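Local coordinates for protein polyhedrin (Simulium ubiquitum cypovirus, PDB 5A9A) that builds the microcrystalline polyhedra, the occlusion bodies that in cypoviruses embed and protect virus particles, and binds uridine triphosphate in these crystals, at residues Y42-Y47 with M67-K72; F100-A105 with I162-Q167; E122-D127 with N168-F173. All coordinates share one frame; numbering follows the deposited sequence.

Contact 1: Y42-Y47 with M67-K72; sequences YKNGSY and MLYMDK
Tyr-42 CA and Tyr-69 CA approach to 7.3 Å, the closest of the two backbones, which here are a type I beta turn from Tyr-42 to Gly-45 and an irregular loop, with no main-chain hydrogen bond between them. The two rings make the contact as an edge-to-face pair, planes at 60°. Tyr-69 sends CD1 over the centre of the Tyr-42 ring, 3.4 Å from Tyr-42 CD1, while its CB rests over the same face as a CH-pi contact. For Tyr-69, chi1 of -170° sets CG anti to the backbone N, beside the carbonyl carbon. Beyond the rings, the Tyr-42 hydroxyl donates to Met-67 O (OH to O, 2.9 Å) and also bonds Arg-48 NE, so two partners grip the hydroxyl, one from the other segment and one from strand 47-54. Tyr-69 OH lies 2.6 Å from water 1, and this water donates to Tyr-47 O. The amide of Asn-44 adds a weak bond, ND2 to Tyr-69 OH at 3.5 Å, tip to tip; its OD1 is held back by Ser-46 N (3.0 Å) in an Asx turn. In the fold, the hairpin loop joining strands 34-41 and 47-54 thus meets the segment ahead of helix 76-87. Pro-103 touches Tyr-42, Tyr-207 of strand 201-208 bonds Tyr-69 O, and His-79 of the helix holds Asp-71 OD1.

Contact 2: F100-A105 with I162-Q167; sequences FEYPVA and IPLRCQ. With UTP (uridine 5'-triphosphate), chain B.
Tyr-102 packs against Gln-167 at one end of this contact, and Ala-105 pairs with Pro-163 at the other, where strand 105-111 begins and strand 157-163 ends; the two segments run roughly antiparallel. The tight part surrounds the Tyr-102 ring. Gln-167 CA lies 3.6 Å from the ring centroid as a CH-pi contact, and CD of Pro-103 covers the opposite face, so the phenol is gripped between the other segment and its own neighbour. Tyr-102 CG is anti to its backbone N (chi1 -174°). The Tyr-102 and Gln-167 side chains run past each other in opposite directions, ring and amide planes 40° apart, and Tyr-102 CB touches Gln-167 NE2 at 3.4 Å. The Tyr-102 hydroxyl bonds Glu-169 O. Next along, Leu-164 CD1 meets Pro-103 CG at 3.7 Å, and Leu-164 N donates to Val-104 O at 2.9 Å, the N sitting 50° out of the carbonyl plane. Ala-105 CA reaches Ile-162 O at 3.2 Å, a CA-H...O contact.

The looser side is beside Pro-103 O, where the two segments meet through water rather than directly. Water 2 donates to Pro-103 O and accepts from Gln-167 NE2 (2.7 Å from the water), while Gln-167 OE1 takes the N-H of Leu-99. Val-104 CB points away from the other segment, and the residue is partly exposed.

UTP lies at the far end of 100-105. Glu-101 N offers its O4 one weak main-chain bond (3.1 Å), beside the Phe-100 ring and the bonds with His-79 and His-96. No charged side chain joins the two segments: a backbone bond, apolar packing, the Tyr-102 ring face and water do so, and the bond to O4 is consistent with recognition of the uracil carbonyl.

Contact 3: E122-D127 with N168-F173; sequences EVENED and NESLKF
Glu-122 to Glu-124 and Ser-170 to Lys-172 pair as adjacent antiparallel strands of the four-stranded sheet. Glu-122 and Lys-172, then Glu-124 and Ser-170, are hydrogen-bonded pairs, each with two main-chain bonds; Val-123 and Leu-171 between them form the non-hydrogen-bonded pair.

The side chains extend this pairing past the strand ends. Ser-170 holds OG between its backbone N and carbonyl carbon (chi1 57°), from where it donates to Asn-125 O at 2.8 Å. Asn-125 OD1 in turn accepts from Asp-127 N, an Asx turn that bends the chain as it leaves the strand. Farther out, the Glu-126 side chain bends at chi2 (-88°), which swings CD aside, and OE1 receives Asn-168 ND2 at 3.1 Å, nearly along its C-O axis. Asp-127 forms salt bridges with Lys-221 and Arg-35 of the third subunit.

On the Val-123 and Leu-171 face, Val-123 CG1 lies 3.4 Å from Glu-169 OE2, an oxygen that water 4 connects to Val-123 O by donating to both.

On the face of Glu-122, Glu-124, Ser-170 and Lys-172, buried side chains of both charges meet. Glu-124 bends at chi2 (-70°), and its OE2 meets Lys-172 CB and CE, both at 3.6 Å. Lys-172 NZ stays 4.2 Å from Glu-124 OE2, beyond a salt bridge, and instead bonds Ala-139 O and makes a cation-pi contact with Trp-140. Glu-122 OE2 bonds Gly-141 N and its OE1 bonds Asn-130 ND2. One of the two acids probably carries a proton, for Glu-122 OE1 and Glu-124 OE2 are 2.5 Å apart.

Contact 1 and contact 2 lie side by side, centres about 10 Å apart, and are joined through Glu-101: its O is 2.9 Å from Tyr-69 N and its OE1 is 3.0 Å from Met-70 N, both probable hydrogen bonds. Glu-101 also belongs to the UTP pocket, where His-79 and His-96 also bond the nucleotide, so contact 1 probably serves as a second shell there, with the Leu-68 side chain about 6 Å from the nucleotide. Contact 3 lies away from that site, its centre about 12 Å from that of contact 2. Tyr-102 OH bridges these two by a probable hydrogen bond, 2.5 Å from Glu-169 O, and Ile-162 CG2 packs on Val-123 CG2 at 3.6 Å, bringing the two larger sheets together.

Contact 1: Y42-Y47 with M67-K72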
loop_
_atom_site.group_PDB
_atom_site.type_symbol
_atom_site.label_atom_id
_atom_site.label_comp_id
_atom_site.label_asym_id
_atom_site.label_seq_id
_atom_site.Cartn_x
_atom_site.Cartn_y
_atom_site.Cartn_z
ATOM N N TYR A 42 23.356 -8.233 7.124
ATOM C CA TYR A 42 23.043 -9.559 7.648
ATOM C C TYR A 42 24.259 -10.304 8.189
ATOM O O TYR A 42 25.396 -9.847 8.056
ATOM C CB TYR A 42 22.325 -10.379 6.575
ATOM C CG TYR A 42 20.962 -9.813 6.264
ATOM C CD1 TYR A 42 20.805 -8.802 5.323
ATOM C CD2 TYR A 42 19.838 -10.258 6.942
ATOM C CE1 TYR A 42 19.565 -8.268 5.050
ATOM C CE2 TYR A 42 18.591 -9.732 6.676
ATOM C CZ TYR A 42 18.459 -8.737 5.730
ATOM O OH TYR A 42 17.220 -8.203 5.467
ATOM N N LYS A 43 24.000 -11.452 8.810
ATOM C CA LYS A 43 25.036 -12.215 9.491
ATOM C C LYS A 43 26.007 -12.874 8.519
ATOM O O LYS A 43 27.031 -13.411 8.939
ATOM C CB LYS A 43 24.403 -13.274 10.395
ATOM C CG LYS A 43 23.706 -12.705 11.624
ATOM C CD LYS A 43 22.874 -13.768 12.324
ATOM C CE LYS A 43 22.097 -13.198 13.500
ATOM N NZ LYS A 43 22.889 -13.178 14.760
ATOM N N ASN A 44 25.689 -12.841 7.228
ATOM C CA ASN A 44 26.619 -13.323 6.212
ATOM C C ASN A 44 27.446 -12.175 5.640
ATOM O O ASN A 44 28.203 -12.357 4.690
ATOM C CB ASN A 44 25.881 -14.061 5.090
ATOM C CG ASN A 44 24.889 -13.179 4.360
ATOM O OD1 ASN A 44 24.764 -11.988 4.646
ATOM N ND2 ASN A 44 24.183 -13.763 3.397
ATOM N N GLY A 45 27.292 -10.991 6.227
ATOM C CA GLY A 45 28.087 -9.836 5.849
ATOM C C GLY A 45 27.613 -9.157 4.576
ATOM O O GLY A 45 28.270 -8.242 4.075
ATOM N N SER A 46 26.475 -9.597 4.049
ATOM C CA SER A 46 25.947 -9.035 2.811
ATOM C C SER A 46 24.741 -8.146 3.082
ATOM O O SER A 46 24.267 -8.056 4.214
ATOM C CB SER A 46 25.575 -10.147 1.829
ATOM O OG SER A 46 26.729 -10.868 1.432
ATOM N N TYR A 47 24.248 -7.499 2.030
ATOM C CA TYR A 47 23.235 -6.463 2.173
ATOM C C TYR A 47 21.963 -6.761 1.391
ATOM O O TYR A 47 21.985 -7.454 0.377
ATOM C CB TYR A 47 23.808 -5.124 1.701
ATOM C CG TYR A 47 25.116 -4.769 2.365
ATOM C CD1 TYR A 47 26.323 -5.208 1.838
ATOM C CD2 TYR A 47 25.143 -4.004 3.523
ATOM C CE1 TYR A 47 27.519 -4.891 2.443
ATOM C CE2 TYR A 47 26.335 -3.685 4.136
ATOM C CZ TYR A 47 27.521 -4.129 3.591
ATOM O OH TYR A 47 28.715 -3.813 4.201
ATOM N N MET A 67 11.643 -7.947 7.781
ATOM C CA MET A 67 13.037 -7.695 8.131
ATOM C C MET A 67 13.956 -8.787 7.597
ATOM O O MET A 67 15.150 -8.557 7.400
ATOM C CB MET A 67 13.201 -7.607 9.654
ATOM C CG MET A 67 12.366 -6.521 10.331
ATOM S SD MET A 67 12.953 -4.834 10.049
ATOM C CE MET A 67 14.387 -4.772 11.127
ATOM N N LEU A 68 13.401 -9.974 7.363
ATOM C CA LEU A 68 14.217 -11.144 7.058
ATOM C C LEU A 68 14.886 -11.077 5.684
ATOM O O LEU A 68 14.403 -10.419 4.761
ATOM C CB LEU A 68 13.392 -12.427 7.176
ATOM C CG LEU A 68 12.711 -12.649 8.529
ATOM C CD1 LEU A 68 12.071 -14.028 8.571
ATOM C CD2 LEU A 68 13.696 -12.484 9.679
ATOM N N TYR A 69 16.004 -11.788 5.575
ATOM C CA TYR A 69 16.871 -11.758 4.406
ATOM C C TYR A 69 16.171 -12.181 3.113
ATOM O O TYR A 69 16.192 -11.450 2.121
ATOM C CB TYR A 69 18.073 -12.668 4.667
ATOM C CG TYR A 69 19.185 -12.562 3.651
ATOM C CD1 TYR A 69 19.784 -11.342 3.370
ATOM C CD2 TYR A 69 19.655 -13.689 2.992
ATOM C CE1 TYR A 69 20.814 -11.247 2.454
ATOM C CE2 TYR A 69 20.679 -13.603 2.070
ATOM C CZ TYR A 69 21.257 -12.380 1.808
ATOM O OH TYR A 69 22.278 -12.289 0.891
ATOM N N MET A 70 15.557 -13.361 3.119
ATOM C CA MET A 70 14.941 -13.898 1.909
ATOM C C MET A 70 13.576 -14.522 2.183
ATOM O O MET A 70 12.597 -14.210 1.506
ATOM C CB MET A 70 15.868 -14.926 1.259
ATOM C CG MET A 70 17.136 -14.315 0.695
ATOM S SD MET A 70 17.917 -15.332 -0.570
ATOM C CE MET A 70 18.720 -14.062 -1.544
ATOM N N ASP A 71 13.517 -15.408 3.170
ATOM C CA ASP A 71 12.259 -16.037 3.541
ATOM C C ASP A 71 11.739 -16.910 2.399
ATOM O O ASP A 71 10.612 -16.735 1.932
ATOM C CB ASP A 71 11.229 -14.963 3.898
ATOM C CG ASP A 71 10.302 -15.388 5.020
ATOM O OD1 ASP A 71 10.260 -16.593 5.346
ATOM O OD2 ASP A 71 9.613 -14.509 5.576
ATOM N N LYS A 72 12.569 -17.848 1.950
ATOM C CA LYS A 72 12.191 -18.771 0.885
ATOM C C LYS A 72 11.250 -19.852 1.407
ATOM O O LYS A 72 11.205 -20.114 2.609
ATOM C CB LYS A 72 13.430 -19.441 0.297
ATOM C CG LYS A 72 14.186 -18.622 -0.735
ATOM C CD LYS A 72 15.548 -19.245 -1.020
ATOM C CE LYS A 72 15.474 -20.769 -1.039
ATOM N NZ LYS A 72 16.815 -21.408 -1.132
HETATM O O HOH W 1 22.798 -9.943 -0.025
#

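Contact 2: F100-A105 with I162-Q167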
loop_
_atom_site.group_PDB
_atom_site.type_symbol
_atom_site.label_atom_id
_atom_site.label_comp_id
_atom_site.label_asym_id
_atom_site.label_seq_id
_atom_site.Cartn_x
_atom_site.Cartn_y
_atom_site.Cartn_z
ATOM N N PHE A 100 19.489 -16.988 11.521
ATOM C CA PHE A 100 20.549 -16.602 10.601
ATOM C C PHE A 100 20.117 -15.410 9.743
ATOM O O PHE A 100 20.939 -14.564 9.393
ATOM C CB PHE A 100 20.913 -17.778 9.686
ATOM C CG PHE A 100 21.710 -18.861 10.364
ATOM C CD1 PHE A 100 22.493 -18.590 11.475
ATOM C CD2 PHE A 100 21.679 -20.157 9.877
ATOM C CE1 PHE A 100 23.225 -19.594 12.088
ATOM C CE2 PHE A 100 22.410 -21.164 10.485
ATOM C CZ PHE A 100 23.183 -20.882 11.591
ATOM N N GLU A 101 18.829 -15.341 9.414
ATOM C CA GLU A 101 18.349 -14.383 8.416
ATOM C C GLU A 101 17.773 -13.077 8.965
ATOM O O GLU A 101 17.229 -12.275 8.202
ATOM C CB GLU A 101 17.297 -15.030 7.515
ATOM C CG GLU A 101 17.859 -16.035 6.529
ATOM C CD GLU A 101 16.946 -16.246 5.336
ATOM O OE1 GLU A 101 15.988 -15.460 5.172
ATOM O OE2 GLU A 101 17.187 -17.197 4.562
ATOM N N TYR A 102 17.869 -12.854 10.268
ATOM C CA TYR A 102 17.443 -11.571 10.811
ATOM C C TYR A 102 18.640 -10.623 10.823
ATOM O O TYR A 102 19.729 -11.005 11.243
ATOM C CB TYR A 102 16.849 -11.718 12.213
ATOM C CG TYR A 102 16.262 -10.428 12.737
ATOM C CD1 TYR A 102 17.072 -9.455 13.300
ATOM C CD2 TYR A 102 14.899 -10.178 12.654
ATOM C CE1 TYR A 102 16.548 -8.273 13.767
ATOM C CE2 TYR A 102 14.362 -8.996 13.125
ATOM C CZ TYR A 102 15.195 -8.047 13.680
ATOM O OH TYR A 102 14.680 -6.867 14.153
ATOM N N PRO A 103 18.444 -9.384 10.350
ATOM C CA PRO A 103 19.573 -8.467 10.148
ATOM C C PRO A 103 20.248 -8.031 11.446
ATOM O O PRO A 103 19.665 -8.147 12.522
ATOM C CB PRO A 103 18.925 -7.266 9.451
ATOM C CG PRO A 103 17.513 -7.290 9.904
ATOM C CD PRO A 103 17.155 -8.745 10.031
ATOM N N VAL A 104 21.474 -7.531 11.329
ATOM C CA VAL A 104 22.237 -7.074 12.486
ATOM C C VAL A 104 22.292 -5.551 12.560
ATOM O O VAL A 104 22.713 -4.987 13.571
ATOM C CB VAL A 104 23.686 -7.613 12.462
ATOM C CG1 VAL A 104 23.705 -9.108 12.744
ATOM C CG2 VAL A 104 24.361 -7.300 11.129
ATOM N N ALA A 105 21.870 -4.886 11.490
ATOM C CA ALA A 105 21.912 -3.429 11.449
ATOM C C ALA A 105 21.135 -2.884 10.259
ATOM O O ALA A 105 20.865 -3.607 9.298
ATOM C CB ALA A 105 23.356 -2.949 11.395
ATOM N N ILE A 162 21.741 2.207 12.179
ATOM C CA ILE A 162 20.970 1.667 13.290
ATOM C C ILE A 162 21.431 0.254 13.615
ATOM O O ILE A 162 21.232 -0.660 12.820
ATOM C CB ILE A 162 19.464 1.618 12.963
ATOM C CG1 ILE A 162 18.956 3.008 12.579
ATOM C CG2 ILE A 162 18.682 1.068 14.145
ATOM C CD1 ILE A 162 17.483 3.040 12.225
ATOM N N PRO A 163 22.049 0.065 14.786
ATOM C CA PRO A 163 22.393 -1.305 15.170
ATOM C C PRO A 163 21.164 -2.065 15.646
ATOM O O PRO A 163 20.339 -1.506 16.369
ATOM C CB PRO A 163 23.374 -1.106 16.325
ATOM C CG PRO A 163 22.968 0.187 16.934
ATOM C CD PRO A 163 22.468 1.047 15.802
ATOM N N LEU A 164 21.034 -3.317 15.226
ATOM C CA LEU A 164 19.984 -4.180 15.745
ATOM C C LEU A 164 20.624 -5.220 16.660
ATOM O O LEU A 164 21.253 -6.167 16.191
ATOM C CB LEU A 164 19.215 -4.848 14.601
ATOM C CG LEU A 164 18.539 -3.896 13.604
ATOM C CD1 LEU A 164 17.883 -4.663 12.460
ATOM C CD2 LEU A 164 17.515 -3.008 14.301
ATOM N N ARG A 165 20.470 -5.025 17.966
ATOM C CA ARG A 165 21.110 -5.881 18.961
ATOM C C ARG A 165 20.166 -6.988 19.403
ATOM O O ARG A 165 20.535 -7.859 20.189
ATOM C CB ARG A 165 21.522 -5.060 20.185
ATOM C CG ARG A 165 22.515 -3.948 19.896
ATOM C CD ARG A 165 21.948 -2.608 20.322
ATOM N NE ARG A 165 22.947 -1.543 20.317
ATOM C CZ ARG A 165 22.654 -0.251 20.419
ATOM N NH1 ARG A 165 21.389 0.139 20.522
ATOM N NH2 ARG A 165 23.623 0.653 20.410
ATOM N N CYS A 166 18.943 -6.937 18.894
ATOM C CA CYS A 166 17.918 -7.913 19.228
ATOM C C CYS A 166 17.333 -8.400 17.915
ATOM O O CYS A 166 17.725 -7.919 16.854
ATOM C CB CYS A 166 16.843 -7.258 20.095
ATOM S SG CYS A 166 17.502 -6.437 21.576
ATOM N N GLN A 167 16.403 -9.347 17.971
ATOM C CA GLN A 167 15.738 -9.811 16.756
ATOM C C GLN A 167 14.218 -9.745 16.885
ATOM O O GLN A 167 13.505 -10.549 16.289
ATOM C CB GLN A 167 16.179 -11.233 16.396
ATOM C CG GLN A 167 17.671 -11.378 16.148
ATOM C CD GLN A 167 18.008 -12.652 15.398
ATOM O OE1 GLN A 167 17.279 -13.641 15.475
ATOM N NE2 GLN A 167 19.109 -12.627 14.653
HETATM P PA UTP B . 19.553 -27.721 10.304
HETATM O O1A UTP B . 19.989 -27.615 11.745
HETATM O O2A UTP B . 20.582 -27.748 9.200
HETATM O O3A UTP B . 18.600 -29.009 10.146
HETATM O "O5'" UTP B . 18.554 -26.502 9.994
HETATM P PB UTP B . 17.616 -29.492 11.327
HETATM O O1B UTP B . 16.516 -30.304 10.692
HETATM O O2B UTP B . 18.457 -30.086 12.428
HETATM O O3B UTP B . 16.952 -28.130 11.875
HETATM P PG UTP B . 16.612 -27.932 13.437
HETATM O O1G UTP B . 16.818 -29.305 14.025
HETATM O O2G UTP B . 15.185 -27.454 13.453
HETATM O O3G UTP B . 17.618 -26.895 13.868
HETATM C "C5'" UTP B . 18.931 -25.449 9.110
HETATM C "C4'" UTP B . 19.572 -24.320 9.905
HETATM O "O4'" UTP B . 19.350 -23.049 9.292
HETATM C "C1'" UTP B . 19.389 -22.053 10.314
HETATM C "C2'" UTP B . 18.840 -22.720 11.567
HETATM O "O2'" UTP B . 19.567 -22.335 12.738
HETATM C "C3'" UTP B . 19.004 -24.209 11.312
HETATM O "O3'" UTP B . 19.907 -24.785 12.255
HETATM N N1 UTP B . 18.643 -20.857 9.916
HETATM C C6 UTP B . 18.357 -20.650 8.629
HETATM C C2 UTP B . 18.253 -19.906 10.879
HETATM O O2 UTP B . 18.525 -20.091 12.079
HETATM N N3 UTP B . 17.586 -18.807 10.515
HETATM C C4 UTP B . 17.285 -18.584 9.229
HETATM O O4 UTP B . 16.663 -17.552 8.902
HETATM C C5 UTP B . 17.666 -19.504 8.259
HETATM O O HOH W 2 20.643 -10.448 14.216
HETATM O O HOH W 3 20.553 -8.850 15.417
#

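Contact 3: E122-D127 with N168-F173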
loop_
_atom_site.group_PDB
_atom_site.type_symbol
_atom_site.label_atom_id
_atom_site.label_comp_id
_atom_site.label_asym_id
_atom_site.label_seq_id
_atom_site.Cartn_x
_atom_site.Cartn_y
_atom_site.Cartn_z
ATOM N N GLU A 122 11.776 5.204 13.189
ATOM C CA GLU A 122 11.543 4.572 14.477
ATOM C C GLU A 122 11.733 3.064 14.421
ATOM O O GLU A 122 11.159 2.380 13.573
ATOM C CB GLU A 122 10.135 4.909 14.973
ATOM C CG GLU A 122 9.895 4.552 16.431
ATOM C CD GLU A 122 8.709 5.295 17.024
ATOM O OE1 GLU A 122 7.562 5.010 16.618
ATOM O OE2 GLU A 122 8.926 6.167 17.895
ATOM N N VAL A 123 12.559 2.557 15.328
ATOM C CA VAL A 123 12.726 1.122 15.489
ATOM C C VAL A 123 11.636 0.633 16.429
ATOM O O VAL A 123 11.659 0.914 17.627
ATOM C CB VAL A 123 14.111 0.779 16.059
ATOM C CG1 VAL A 123 14.286 -0.728 16.161
ATOM C CG2 VAL A 123 15.201 1.387 15.191
ATOM N N GLU A 124 10.674 -0.093 15.871
ATOM C CA GLU A 124 9.498 -0.517 16.618
ATOM C C GLU A 124 9.717 -1.911 17.178
ATOM O O GLU A 124 10.702 -2.567 16.841
ATOM C CB GLU A 124 8.274 -0.511 15.701
ATOM C CG GLU A 124 8.141 0.750 14.855
ATOM C CD GLU A 124 7.785 1.976 15.678
ATOM O OE1 GLU A 124 7.728 1.870 16.922
ATOM O OE2 GLU A 124 7.562 3.048 15.077
ATOM N N ASN A 125 8.805 -2.364 18.034
ATOM C CA ASN A 125 8.893 -3.716 18.569
ATOM C C ASN A 125 8.294 -4.719 17.588
ATOM O O ASN A 125 8.001 -4.372 16.443
ATOM C CB ASN A 125 8.223 -3.813 19.946
ATOM C CG ASN A 125 6.738 -3.514 19.905
ATOM O OD1 ASN A 125 6.087 -3.665 18.873
ATOM N ND2 ASN A 125 6.194 -3.090 21.041
ATOM N N GLU A 126 8.115 -5.956 18.035
ATOM C CA GLU A 126 7.715 -7.038 17.141
ATOM C C GLU A 126 6.311 -6.857 16.561
ATOM O O GLU A 126 5.972 -7.481 15.557
ATOM C CB GLU A 126 7.825 -8.393 17.851
ATOM C CG GLU A 126 6.904 -8.562 19.049
ATOM C CD GLU A 126 7.519 -8.054 20.342
ATOM O OE1 GLU A 126 8.541 -7.333 20.286
ATOM O OE2 GLU A 126 6.977 -8.385 21.415
ATOM N N ASP A 127 5.501 -6.009 17.188
ATOM C CA ASP A 127 4.169 -5.702 16.672
ATOM C C ASP A 127 4.165 -4.362 15.936
ATOM O O ASP A 127 3.107 -3.826 15.607
ATOM C CB ASP A 127 3.144 -5.675 17.808
ATOM C CG ASP A 127 2.873 -7.052 18.384
ATOM O OD1 ASP A 127 3.051 -8.053 17.658
ATOM O OD2 ASP A 127 2.475 -7.132 19.563
ATOM N N ASN A 168 13.731 -8.780 17.657
ATOM C CA ASN A 168 12.293 -8.592 17.830
ATOM C C ASN A 168 11.803 -7.282 17.223
ATOM O O ASN A 168 10.620 -6.959 17.302
ATOM C CB ASN A 168 11.931 -8.600 19.315
ATOM C CG ASN A 168 12.398 -7.346 20.033
ATOM O OD1 ASN A 168 13.552 -6.933 19.902
ATOM N ND2 ASN A 168 11.495 -6.723 20.783
ATOM N N GLU A 169 12.712 -6.527 16.619
ATOM C CA GLU A 169 12.392 -5.175 16.178
ATOM C C GLU A 169 11.993 -5.074 14.710
ATOM O O GLU A 169 12.363 -5.908 13.884
ATOM C CB GLU A 169 13.570 -4.244 16.466
ATOM C CG GLU A 169 13.853 -4.100 17.950
ATOM C CD GLU A 169 15.103 -3.296 18.238
ATOM O OE1 GLU A 169 16.170 -3.629 17.678
ATOM O OE2 GLU A 169 15.017 -2.328 19.024
ATOM N N SER A 170 11.225 -4.032 14.412
ATOM C CA SER A 170 10.783 -3.736 13.059
ATOM C C SER A 170 11.031 -2.253 12.796
ATOM O O SER A 170 11.774 -1.612 13.540
ATOM C CB SER A 170 9.306 -4.101 12.891
ATOM O OG SER A 170 8.495 -3.419 13.830
ATOM N N LEU A 171 10.420 -1.699 11.753
ATOM C CA LEU A 171 10.773 -0.349 11.319
ATOM C C LEU A 171 9.592 0.432 10.751
ATOM O O LEU A 171 8.785 -0.103 9.993
ATOM C CB LEU A 171 11.889 -0.428 10.273
ATOM C CG LEU A 171 12.549 0.888 9.856
ATOM C CD1 LEU A 171 13.447 1.410 10.967
ATOM C CD2 LEU A 171 13.343 0.700 8.573
ATOM N N LYS A 172 9.505 1.706 11.127
ATOM C CA LYS A 172 8.518 2.626 10.567
ATOM C C LYS A 172 9.217 3.954 10.292
ATOM O O LYS A 172 10.030 4.403 11.098
ATOM C CB LYS A 172 7.347 2.824 11.538
ATOM C CG LYS A 172 6.110 3.457 10.902
ATOM C CD LYS A 172 4.904 3.435 11.845
ATOM C CE LYS A 172 5.028 4.476 12.950
ATOM N NZ LYS A 172 3.816 4.521 13.826
ATOM N N PHE A 173 8.916 4.580 9.158
ATOM C CA PHE A 173 9.636 5.795 8.767
ATOM C C PHE A 173 8.798 6.794 7.977
ATOM O O PHE A 173 7.790 6.439 7.363
ATOM C CB PHE A 173 10.877 5.430 7.950
ATOM C CG PHE A 173 10.597 4.506 6.802
ATOM C CD1 PHE A 173 10.242 5.007 5.561
ATOM C CD2 PHE A 173 10.692 3.133 6.963
ATOM C CE1 PHE A 173 9.980 4.157 4.502
ATOM C CE2 PHE A 173 10.435 2.276 5.910
ATOM C CZ PHE A 173 10.079 2.790 4.674
HETATM O O HOH W 4 12.906 -0.681 19.593
#